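Local atomic coordinates of blue copper protein (PDB entry 3EF4), a protein that binds one copper ion and, as a pseudoazurin of the plastocyanin/azurin family, probably shuttles electrons in the periplasm. Residues K39-E44 with L77-H82. Numbering follows the deposited sequence.
Sequences KSHNAE and LKCAPH. With CU (copper (II) ion), chain D; PO4 (phosphate ion), chain H.
Leu77 lays its CB against the carbonyl oxygen of Glu44, 3.3 Å from CB to O, while its CD2 lies 4.4 Å from Ala43 CB, a loose apolar contact. Lys78 makes an antiparallel hydrogen-bonded pair with Glu44: Lys78 N gives to Glu44 O at 2.8 Å, and Glu44 N returns the bond to Lys78 O. Their side chains share one face of the sheet, and the extended lysine chain carries NZ to a phosphate ion probably left from crystallisation. Cys79 SG, anti to its backbone N (chi1 168°), binds copper at 2.2 Å and lies in the plane of the His41 ring, at its edge; Asn42 N also donates to this sulfur at 3.5 Å, which would probably draw charge from the thiolate. Ala80 N points almost straight at Asn42 OD1 (2.7 Å), in the carbonyl plane, while Asn42 ND2 donates to the anti lone pair of Glu44 OE1 and also bonds Gly59 O. An alanine in place of Asn42 would probably leave Ala80 N without its acceptor and Glu44 OE1 without its amide donor, freeing the turn after Cys79 to move. Pro81 CG lies over one face of His82, toward the rim. His82 ND1 and His41 ND1 each bind copper at 2.0 Å, the two rings rim to rim with planes at 57°; Met87 completes this type 1 copper site of the cupredoxin fold. His41 NE2 is hydrogen-bonded to Asn9 OD1, and the pairing joins edge strand 44-45 to strand 73-78, which is flanked across the sheet by strand 88-93.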
loop_
_atom_site.group_PDB
_atom_site.type_symbol
_atom_site.label_atom_id
_atom_site.label_comp_id
_atom_site.label_asym_id
_atom_site.label_seq_id
_atom_site.Cartn_x
_atom_site.Cartn_y
_atom_site.Cartn_z
ATOM N N LYS A 39 16.217 -4.993 3.405
ATOM C CA LYS A 39 16.665 -4.239 2.252
ATOM C C LYS A 39 16.097 -4.815 0.954
ATOM O O LYS A 39 15.555 -5.913 0.844
ATOM C CB LYS A 39 18.204 -4.200 2.157
ATOM C CG LYS A 39 18.820 -3.552 3.388
ATOM C CD LYS A 39 20.329 -3.585 3.302
ATOM N N SER A 40 16.219 -4.027 -0.066
ATOM C CA SER A 40 15.923 -4.354 -1.469
ATOM C C SER A 40 14.447 -4.269 -1.787
ATOM O O SER A 40 14.003 -4.998 -2.688
ATOM C CB SER A 40 16.502 -5.702 -1.872
ATOM O OG SER A 40 17.914 -5.698 -1.609
ATOM N N HIS A 41 13.732 -3.382 -1.117
ATOM C CA HIS A 41 12.346 -3.066 -1.389
ATOM C C HIS A 41 12.158 -1.585 -1.579
ATOM O O HIS A 41 13.022 -0.798 -1.237
ATOM C CB HIS A 41 11.471 -3.507 -0.237
ATOM C CG HIS A 41 11.567 -4.953 0.120
ATOM N ND1 HIS A 41 10.937 -5.931 -0.632
ATOM C CD2 HIS A 41 12.247 -5.566 1.126
ATOM C CE1 HIS A 41 11.217 -7.086 -0.084
ATOM N NE2 HIS A 41 12.015 -6.919 0.992
ATOM N N ASN A 42 11.030 -1.169 -2.104
ATOM C CA ASN A 42 10.604 0.203 -2.027
ATOM C C ASN A 42 9.092 0.257 -1.839
ATOM O O ASN A 42 8.398 -0.744 -1.822
ATOM C CB ASN A 42 11.039 1.060 -3.200
ATOM C CG ASN A 42 10.161 0.990 -4.436
ATOM O OD1 ASN A 42 9.619 -0.053 -4.762
ATOM N ND2 ASN A 42 10.040 2.138 -5.082
ATOM N N ALA A 43 8.603 1.491 -1.751
ATOM C CA ALA A 43 7.151 1.722 -1.755
ATOM C C ALA A 43 6.888 2.893 -2.674
ATOM O O ALA A 43 7.514 3.943 -2.581
ATOM C CB ALA A 43 6.613 2.005 -0.378
ATOM N N GLU A 44 5.969 2.711 -3.601
ATOM C CA GLU A 44 5.579 3.762 -4.551
ATOM C C GLU A 44 4.130 3.590 -4.943
ATOM O O GLU A 44 3.580 2.475 -4.989
ATOM C CB GLU A 44 6.497 3.756 -5.767
ATOM C CG GLU A 44 6.398 2.513 -6.642
ATOM C CD GLU A 44 7.355 2.628 -7.786
ATOM O OE1 GLU A 44 8.561 2.579 -7.581
ATOM O OE2 GLU A 44 6.949 2.834 -8.936
ATOM N N LEU A 77 -0.191 1.172 -2.945
ATOM C CA LEU A 77 1.238 1.271 -3.211
ATOM C C LEU A 77 1.774 -0.114 -3.520
ATOM O O LEU A 77 1.251 -1.120 -3.082
ATOM C CB LEU A 77 2.008 1.932 -2.083
ATOM C CG LEU A 77 1.614 3.354 -1.726
ATOM C CD1 LEU A 77 0.511 3.402 -0.698
ATOM C CD2 LEU A 77 2.825 4.148 -1.230
ATOM N N LYS A 78 2.874 -0.124 -4.283
ATOM C CA LYS A 78 3.584 -1.314 -4.600
ATOM C C LYS A 78 5.060 -1.171 -4.251
ATOM O O LYS A 78 5.572 -0.088 -4.113
ATOM C CB LYS A 78 3.469 -1.647 -6.118
ATOM C CG LYS A 78 4.062 -0.566 -7.009
ATOM C CD LYS A 78 3.973 -0.951 -8.490
ATOM C CE LYS A 78 4.419 0.229 -9.355
ATOM N NZ LYS A 78 4.343 -0.078 -10.796
ATOM N N CYS A 79 5.709 -2.332 -4.197
ATOM C CA CYS A 79 7.158 -2.443 -4.247
ATOM C C CYS A 79 7.514 -2.765 -5.690
ATOM O O CYS A 79 7.008 -3.748 -6.238
ATOM C CB CYS A 79 7.658 -3.512 -3.311
ATOM S SG CYS A 79 9.384 -3.931 -3.577
ATOM N N ALA A 80 8.322 -1.904 -6.325
ATOM C CA ALA A 80 8.553 -2.064 -7.749
ATOM C C ALA A 80 9.113 -3.439 -8.117
ATOM O O ALA A 80 8.531 -4.087 -9.000
ATOM C CB ALA A 80 9.490 -0.984 -8.269
ATOM N N PRO A 81 10.180 -3.941 -7.553
ATOM C CA PRO A 81 10.644 -5.246 -7.979
ATOM C C PRO A 81 9.768 -6.411 -7.573
ATOM O O PRO A 81 9.904 -7.482 -8.169
ATOM C CB PRO A 81 12.014 -5.340 -7.280
ATOM C CG PRO A 81 11.888 -4.491 -6.087
ATOM C CD PRO A 81 11.068 -3.289 -6.539
ATOM N N HIS A 82 8.922 -6.220 -6.558
ATOM C CA HIS A 82 8.148 -7.349 -6.068
ATOM C C HIS A 82 6.651 -7.278 -6.276
ATOM O O HIS A 82 5.924 -8.121 -5.777
ATOM C CB HIS A 82 8.445 -7.628 -4.594
ATOM C CG HIS A 82 9.894 -7.906 -4.346
ATOM N ND1 HIS A 82 10.530 -7.193 -3.353
ATOM C CD2 HIS A 82 10.764 -8.771 -4.868
ATOM C CE1 HIS A 82 11.794 -7.630 -3.325
ATOM N NE2 HIS A 82 11.949 -8.566 -4.261
HETATM CU CU CU D . 9.788 -5.652 -2.255
HETATM P P PO4 H . 7.759 1.827 -11.985
HETATM O O1 PO4 H . 8.489 0.462 -11.724
HETATM O O2 PO4 H . 6.189 1.632 -11.830
HETATM O O3 PO4 H . 8.237 2.902 -10.918
HETATM O O4 PO4 H . 8.059 2.341 -13.437
#